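Long-range contacts in phthiocerol synthesis polyketide synthase type I PpsC (Mycobacterium tuberculosis, PDB 7AHB), which probably extends the growing phthiocerol chain as a type I polyketide synthase, its acyltransferase domain selecting and loading the extender unit: residues Gly174-Leu179 with Val233-Ala238; Tyr193-Leu198 with Ser210-Leu215. All blocks are in the same frame, centred on the assembly; numbering follows the deposited sequence.

Contact 1 of 2, residues Gly174-Leu179 with Val233-Ala238; sequences GTMALL and VNIEVA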
ATOM      1  N   GLY A 174      -8.526 -17.617   0.823  1.00 20.29           N
ATOM      2  CA  GLY A 174      -9.240 -16.361   0.918  1.00 21.39           C
ATOM      3  C   GLY A 174      -8.926 -15.494  -0.276  1.00 20.19           C
ATOM      4  O   GLY A 174      -7.984 -15.756  -1.029  1.00 21.84           O
ATOM      5  N   THR A 175      -9.741 -14.460  -0.452  1.00 19.47           N
ATOM      6  CA  THR A 175      -9.476 -13.451  -1.470  1.00 18.15           C
ATOM      7  C   THR A 175     -10.271 -12.215  -1.078  1.00 19.45           C
ATOM      8  O   THR A 175     -10.883 -12.164  -0.005  1.00 18.09           O
ATOM      9  CB  THR A 175      -9.798 -13.963  -2.880  1.00 22.53           C
ATOM     10  OG1 THR A 175      -9.299 -13.025  -3.845  1.00 19.35           O
ATOM     11  CG2 THR A 175     -11.282 -14.167  -3.072  1.00 20.27           C
ATOM     12  N   MET A 176     -10.252 -11.206  -1.938  1.00 20.04           N
ATOM     13  CA  MET A 176     -11.007  -9.988  -1.686  1.00 17.69           C
ATOM     14  C   MET A 176     -11.636  -9.545  -2.992  1.00 19.97           C
ATOM     15  O   MET A 176     -11.284 -10.038  -4.065  1.00 18.20           O
ATOM     16  CB  MET A 176     -10.128  -8.876  -1.120  1.00 15.73           C
ATOM     17  CG  MET A 176      -9.284  -9.302   0.049  1.00 21.41           C
ATOM     18  SD  MET A 176      -8.249  -7.880   0.637  1.00 29.80           S
ATOM     19  CE  MET A 176      -9.334  -7.074   1.631  1.00 18.92           C
ATOM     20  N   ALA A 177     -12.565  -8.597  -2.896  1.00 17.39           N
ATOM     21  CA  ALA A 177     -13.272  -8.100  -4.069  1.00 18.19           C
ATOM     22  C   ALA A 177     -13.563  -6.620  -3.888  1.00 18.72           C
ATOM     23  O   ALA A 177     -13.962  -6.193  -2.801  1.00 17.13           O
ATOM     24  CB  ALA A 177     -14.576  -8.850  -4.300  1.00 21.69           C
ATOM     25  N   LEU A 178     -13.375  -5.856  -4.959  1.00 20.07           N
ATOM     26  CA  LEU A 178     -13.707  -4.437  -4.972  1.00 21.87           C
ATOM     27  C   LEU A 178     -15.124  -4.279  -5.504  1.00 23.83           C
ATOM     28  O   LEU A 178     -15.444  -4.797  -6.578  1.00 20.64           O
ATOM     29  CB  LEU A 178     -12.722  -3.662  -5.844  1.00 23.41           C
ATOM     30  CG  LEU A 178     -12.909  -2.148  -5.963  1.00 26.59           C
ATOM     31  CD1 LEU A 178     -12.614  -1.425  -4.683  1.00 24.27           C
ATOM     32  CD2 LEU A 178     -12.004  -1.614  -7.088  1.00 27.44           C
ATOM     33  N   LEU A 179     -15.967  -3.562  -4.760  1.00 21.77           N
ATOM     34  CA  LEU A 179     -17.370  -3.393  -5.120  1.00 21.44           C
ATOM     35  C   LEU A 179     -17.690  -1.912  -5.291  1.00 21.44           C
ATOM     36  O   LEU A 179     -17.180  -1.071  -4.550  1.00 22.53           O
ATOM     37  CB  LEU A 179     -18.284  -3.977  -4.044  1.00 20.69           C
ATOM     38  CG  LEU A 179     -17.851  -5.233  -3.309  1.00 20.47           C
ATOM     39  CD1 LEU A 179     -18.852  -5.553  -2.187  1.00 20.06           C
ATOM     40  CD2 LEU A 179     -17.739  -6.397  -4.277  1.00 21.51           C
ATOM     41  N   VAL A 233     -10.075  -8.886  -6.344  1.00 19.60           N
ATOM     42  CA  VAL A 233      -8.738  -8.373  -6.067  1.00 22.40           C
ATOM     43  C   VAL A 233      -7.708  -9.451  -6.391  1.00 24.34           C
ATOM     44  O   VAL A 233      -7.955 -10.647  -6.197  1.00 21.63           O
ATOM     45  CB  VAL A 233      -8.638  -7.929  -4.604  1.00 23.19           C
ATOM     46  CG1 VAL A 233      -7.234  -7.479  -4.276  1.00 25.43           C
ATOM     47  CG2 VAL A 233      -9.636  -6.785  -4.335  1.00 24.43           C
ATOM     48  N   ASN A 234      -6.545  -9.031  -6.897  1.00 28.65           N
ATOM     49  CA  ASN A 234      -5.474  -9.968  -7.245  1.00 28.00           C
ATOM     50  C   ASN A 234      -4.742 -10.354  -5.968  1.00 25.18           C
ATOM     51  O   ASN A 234      -3.638  -9.892  -5.675  1.00 28.76           O
ATOM     52  CB  ASN A 234      -4.514  -9.363  -8.255  1.00 28.68           C
ATOM     53  CG  ASN A 234      -3.569 -10.402  -8.852  1.00 31.88           C
ATOM     54  OD1 ASN A 234      -3.934 -11.568  -9.034  1.00 30.86           O
ATOM     55  ND2 ASN A 234      -2.342  -9.979  -9.148  1.00 32.24           N
ATOM     56  N   ILE A 235      -5.379 -11.220  -5.184  1.00 20.45           N
ATOM     57  CA  ILE A 235      -4.823 -11.618  -3.897  1.00 19.51           C
ATOM     58  C   ILE A 235      -5.412 -12.968  -3.553  1.00 19.73           C
ATOM     59  O   ILE A 235      -6.545 -13.269  -3.922  1.00 20.62           O
ATOM     60  CB  ILE A 235      -5.100 -10.551  -2.805  1.00 17.10           C
ATOM     61  CG1 ILE A 235      -4.253 -10.831  -1.563  1.00 18.60           C
ATOM     62  CG2 ILE A 235      -6.577 -10.526  -2.424  1.00 18.67           C
ATOM     63  CD1 ILE A 235      -4.456  -9.818  -0.439  1.00 20.33           C
ATOM     64  N   GLU A 236      -4.613 -13.811  -2.892  1.00 25.81           N
ATOM     65  CA  GLU A 236      -5.002 -15.193  -2.624  1.00 25.49           C
ATOM     66  C   GLU A 236      -5.075 -15.490  -1.129  1.00 25.62           C
ATOM     67  O   GLU A 236      -5.010 -16.662  -0.733  1.00 25.29           O
ATOM     68  CB  GLU A 236      -4.040 -16.159  -3.336  1.00 28.49           C
ATOM     69  CG  GLU A 236      -3.850 -15.845  -4.838  1.00 26.99           C
ATOM     70  CD  GLU A 236      -5.155 -15.810  -5.622  1.00 30.33           C
ATOM     71  OE1 GLU A 236      -6.024 -16.660  -5.340  1.00 28.36           O
ATOM     72  OE2 GLU A 236      -5.327 -14.904  -6.486  1.00 30.81           O
ATOM     73  N   VAL A 237      -5.233 -14.452  -0.299  1.00 23.01           N
ATOM     74  CA  VAL A 237      -5.572 -14.577   1.113  1.00 20.21           C
ATOM     75  C   VAL A 237      -6.630 -13.528   1.436  1.00 21.09           C
ATOM     76  O   VAL A 237      -6.911 -12.625   0.640  1.00 16.40           O
ATOM     77  CB  VAL A 237      -4.363 -14.397   2.044  1.00 20.07           C
ATOM     78  CG1 VAL A 237      -3.503 -15.686   2.035  1.00 27.40           C
ATOM     79  CG2 VAL A 237      -3.542 -13.186   1.663  1.00 22.42           C
ATOM     80  N   ALA A 238      -7.174 -13.633   2.660  1.00 16.87           N
ATOM     81  CA  ALA A 238      -8.269 -12.766   3.106  1.00 18.39           C
ATOM     82  C   ALA A 238      -7.821 -11.935   4.303  1.00 17.15           C
ATOM     83  O   ALA A 238      -8.181 -12.235   5.451  1.00 15.40           O
ATOM     84  CB  ALA A 238      -9.524 -13.577   3.476  1.00 21.90           C
TER
HETATM   85  O   HOH W   1      -7.742 -17.601  -3.068  1.00 24.46           O
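Thr-175 and Met-176, on a strand of the four-stranded antiparallel sheet of the ferredoxin-like subdomain of the acyltransferase, meet a loop that leaves the edge strand 230-232. Thr-175 sets its hydroxyl anti to its own backbone N (chi1 -170°), from where OG1 donates to Ile-235 O at 2.8 Å, standing 26° off the plane of that carbonyl. The same carbonyl also takes a weak bond from Arg-232, whose guanidinium forms a salt bridge with Glu-236. Met-176 holds CG beside its backbone N and runs obliquely past Ile-235, its CG 3.9 Å from Ile-235 CG2, before bending at chi3. Its CB rests 3.9 Å from Val-233 CG2, so one methionine packs on two branched side chains of the loop. Val-233 N donates to Met-176 O at 2.8 Å; the bond is straight at hydrogen (164°), but the donor stands above the carbonyl plane. Farther along, Ala-238 CB packs directly on Gly-174 CA, the two backbones drawing close at the glycine. A water bridges the two segments, donating to Gly-174 O at 2.8 Å and to Glu-236 OE1 at 3.0 Å.

Contact 2 of 2, residues Tyr193-Leu198 with Ser210-Leu215; sequences YPEVSL and SGPPLL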
ATOM      1  N   TYR A 193     -23.509 -12.968   5.838  1.00 30.72           N
ATOM      2  CA  TYR A 193     -22.269 -13.656   5.472  1.00 29.83           C
ATOM      3  C   TYR A 193     -21.270 -13.479   6.609  1.00 30.73           C
ATOM      4  O   TYR A 193     -20.352 -12.650   6.520  1.00 28.74           O
ATOM      5  CB  TYR A 193     -21.695 -13.116   4.159  1.00 28.04           C
ATOM      6  CG  TYR A 193     -22.551 -13.461   2.960  1.00 26.73           C
ATOM      7  CD1 TYR A 193     -23.651 -12.698   2.629  1.00 28.01           C
ATOM      8  CD2 TYR A 193     -22.238 -14.546   2.150  1.00 28.36           C
ATOM      9  CE1 TYR A 193     -24.444 -13.029   1.537  1.00 31.83           C
ATOM     10  CE2 TYR A 193     -23.034 -14.885   1.056  1.00 31.49           C
ATOM     11  CZ  TYR A 193     -24.124 -14.108   0.755  1.00 29.47           C
ATOM     12  OH  TYR A 193     -24.928 -14.417  -0.333  1.00 35.00           O
ATOM     13  N   PRO A 194     -21.415 -14.249   7.686  1.00 25.46           N
ATOM     14  CA  PRO A 194     -20.542 -14.057   8.853  1.00 26.37           C
ATOM     15  C   PRO A 194     -19.060 -14.250   8.573  1.00 25.51           C
ATOM     16  O   PRO A 194     -18.239 -13.706   9.317  1.00 25.57           O
ATOM     17  CB  PRO A 194     -21.060 -15.105   9.851  1.00 26.63           C
ATOM     18  CG  PRO A 194     -21.790 -16.104   9.020  1.00 28.35           C
ATOM     19  CD  PRO A 194     -22.410 -15.311   7.902  1.00 27.57           C
ATOM     20  N   GLU A 195     -18.687 -15.005   7.542  1.00 26.53           N
ATOM     21  CA  GLU A 195     -17.289 -15.240   7.216  1.00 26.45           C
ATOM     22  C   GLU A 195     -16.694 -14.152   6.333  1.00 26.70           C
ATOM     23  O   GLU A 195     -15.475 -14.122   6.153  1.00 26.32           O
ATOM     24  CB  GLU A 195     -17.137 -16.605   6.517  1.00 25.65           C
ATOM     25  CG  GLU A 195     -17.575 -17.779   7.401  1.00 27.96           C
ATOM     26  CD  GLU A 195     -17.486 -19.113   6.710  1.00 27.40           C
ATOM     27  OE1 GLU A 195     -16.540 -19.333   5.943  1.00 32.38           O
ATOM     28  OE2 GLU A 195     -18.381 -19.951   6.925  1.00 34.96           O
ATOM     29  N   VAL A 196     -17.513 -13.258   5.794  1.00 20.25           N
ATOM     30  CA  VAL A 196     -17.052 -12.181   4.920  1.00 19.37           C
ATOM     31  C   VAL A 196     -17.049 -10.889   5.710  1.00 19.90           C
ATOM     32  O   VAL A 196     -18.001 -10.623   6.463  1.00 18.19           O
ATOM     33  CB  VAL A 196     -17.950 -12.052   3.678  1.00 19.35           C
ATOM     34  CG1 VAL A 196     -17.536 -10.864   2.843  1.00 20.26           C
ATOM     35  CG2 VAL A 196     -17.883 -13.368   2.863  1.00 20.20           C
ATOM     36  N   SER A 197     -15.985 -10.078   5.530  1.00 16.93           N
ATOM     37  CA  SER A 197     -15.838  -8.811   6.235  1.00 17.79           C
ATOM     38  C   SER A 197     -15.752  -7.629   5.271  1.00 18.64           C
ATOM     39  O   SER A 197     -15.409  -7.778   4.097  1.00 15.81           O
ATOM     40  CB  SER A 197     -14.565  -8.817   7.113  1.00 20.26           C
ATOM     41  OG  SER A 197     -13.413  -8.916   6.287  1.00 17.26           O
ATOM     42  N   LEU A 198     -16.033  -6.430   5.789  1.00 15.46           N
ATOM     43  CA  LEU A 198     -15.661  -5.199   5.101  1.00 15.03           C
ATOM     44  C   LEU A 198     -14.159  -5.018   5.315  1.00 16.37           C
ATOM     45  O   LEU A 198     -13.714  -4.814   6.444  1.00 15.03           O
ATOM     46  CB  LEU A 198     -16.448  -4.010   5.653  1.00 17.63           C
ATOM     47  CG  LEU A 198     -16.326  -2.720   4.853  1.00 15.49           C
ATOM     48  CD1 LEU A 198     -17.551  -1.814   5.070  1.00 18.10           C
ATOM     49  CD2 LEU A 198     -15.047  -1.960   5.227  1.00 18.19           C
ATOM     50  N   SER A 210     -13.705  -9.061   2.025  1.00 16.02           N
ATOM     51  CA  SER A 210     -12.653 -10.044   2.186  1.00 17.29           C
ATOM     52  C   SER A 210     -13.247 -11.298   2.797  1.00 16.76           C
ATOM     53  O   SER A 210     -14.104 -11.207   3.671  1.00 16.90           O
ATOM     54  CB  SER A 210     -11.507  -9.492   3.076  1.00 15.14           C
ATOM     55  OG  SER A 210     -10.538 -10.489   3.270  1.00 15.27           O
ATOM     56  N   GLY A 211     -12.796 -12.465   2.333  1.00 17.38           N
ATOM     57  CA  GLY A 211     -13.262 -13.702   2.897  1.00 18.26           C
ATOM     58  C   GLY A 211     -13.010 -14.898   1.990  1.00 19.22           C
ATOM     59  O   GLY A 211     -12.252 -14.837   1.018  1.00 19.15           O
ATOM     60  N   PRO A 212     -13.633 -16.017   2.315  1.00 20.80           N
ATOM     61  CA  PRO A 212     -13.412 -17.263   1.527  1.00 21.44           C
ATOM     62  C   PRO A 212     -13.770 -17.070   0.063  1.00 22.28           C
ATOM     63  O   PRO A 212     -14.775 -16.418  -0.261  1.00 21.89           O
ATOM     64  CB  PRO A 212     -14.340 -18.278   2.201  1.00 24.92           C
ATOM     65  CG  PRO A 212     -14.578 -17.743   3.596  1.00 23.48           C
ATOM     66  CD  PRO A 212     -14.517 -16.219   3.476  1.00 22.28           C
ATOM     67  N   PRO A 213     -12.985 -17.653  -0.856  1.00 24.22           N
ATOM     68  CA  PRO A 213     -13.145 -17.280  -2.275  1.00 23.51           C
ATOM     69  C   PRO A 213     -14.483 -17.659  -2.872  1.00 24.74           C
ATOM     70  O   PRO A 213     -14.981 -16.926  -3.732  1.00 24.82           O
ATOM     71  CB  PRO A 213     -11.985 -18.011  -2.970  1.00 26.60           C
ATOM     72  CG  PRO A 213     -11.572 -19.097  -2.003  1.00 28.67           C
ATOM     73  CD  PRO A 213     -11.799 -18.499  -0.631  1.00 24.58           C
ATOM     74  N   LEU A 214     -15.066 -18.793  -2.470  1.00 25.58           N
ATOM     75  CA  LEU A 214     -16.379 -19.162  -2.989  1.00 26.86           C
ATOM     76  C   LEU A 214     -17.427 -18.124  -2.611  1.00 26.60           C
ATOM     77  O   LEU A 214     -18.348 -17.840  -3.388  1.00 28.13           O
ATOM     78  CB  LEU A 214     -16.801 -20.534  -2.460  1.00 28.40           C
ATOM     79  CG  LEU A 214     -16.074 -21.755  -3.039  1.00 30.64           C
ATOM     80  CD1 LEU A 214     -16.642 -23.078  -2.506  1.00 31.22           C
ATOM     81  CD2 LEU A 214     -16.134 -21.738  -4.571  1.00 30.57           C
ATOM     82  N   LEU A 215     -17.311 -17.561  -1.405  1.00 24.62           N
ATOM     83  CA  LEU A 215     -18.289 -16.586  -0.928  1.00 24.10           C
ATOM     84  C   LEU A 215     -18.057 -15.213  -1.542  1.00 23.15           C
ATOM     85  O   LEU A 215     -19.015 -14.490  -1.824  1.00 24.07           O
ATOM     86  CB  LEU A 215     -18.251 -16.520   0.595  1.00 23.43           C
ATOM     87  CG  LEU A 215     -18.579 -17.832   1.300  1.00 24.54           C
ATOM     88  CD1 LEU A 215     -18.336 -17.735   2.762  1.00 23.94           C
ATOM     89  CD2 LEU A 215     -20.056 -18.248   1.037  1.00 25.87           C
TER
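Ser-197 and Ser-210 pair through their backbones as an antiparallel hydrogen-bonded pair. Ser-197 N reaches Ser-210 O at 2.9 Å (169° at hydrogen), and the return bond from Ser-210 N to Ser-197 O measures 3.0 Å (150°). Their side chains lie on one face of the sheet, with Ser-197 OG beside Ser-210 CB. Val-196 adds a CA-H...O contact to the same carbonyl, its CA 3.3 Å from Ser-210 O.

The valine side chain divides its work. CG1, anti to the backbone N (chi1 175°), lies against Ser-210 O, whereas CG2 packs 3.9 Å from Leu-215 CB, the two side chains crossing at a slant. Glu-195 meets Pro-212 at about a right angle: its extended chain carries OE1 to 3.4 Å from Pro-212 CG, and its CB lies near both CG and CD of that ring. OE1 also passes 4.0 Å from Leu-215 CD1. On another flank of Leu-215, CD2 sits at the edge of the Tyr-193 ring, near its plane, 4.4 Å from Tyr-193 CD2.

A type I turn from Tyr-193 to Val-196, closed by Val-196 N to Tyr-193 O, places the side chains of Tyr-193, Glu-195 and Val-196. Tyr-193 OH is hydrogen-bonded to Glu-218 in helix 213-225. The serine hydroxyls turn to the loop beyond Ala-238: Ser-197 OG bonds with the His-240 carbonyl and with Asn-241 ND2, which also bonds to Glu-195 O, and Ser-210 OG with the Pro-239 carbonyl. Pro-212 takes the N-cap position of the helix. Together these features mark the open end of a beta hairpin, strands 197-201 and 207-211, whose second strand runs almost directly into a helix packed on the sheet.

Contacts 1 and 2 hold the same four-stranded antiparallel sheet from adjoining strands, 175-179 and 207-211, with centres about 10 Å apart. Contact 1 is buried and joins an inner strand to a loop, using a side-chain hydroxyl, a water, a backbone bond and apolar packing. Contact 2, farther from the chain's centre and only partly buried, relies on regular strand pairing, flanked by an exposed glutamate and by apolar side chains gathered at a helix start. The two meet directly: Thr-175 N lies 2.9 Å from Gly-211 O, a probable hydrogen bond, and Met-176 CE packs 3.6 Å from Ser-210 CB. Ala-238 of contact 1 also lies against Ser-210.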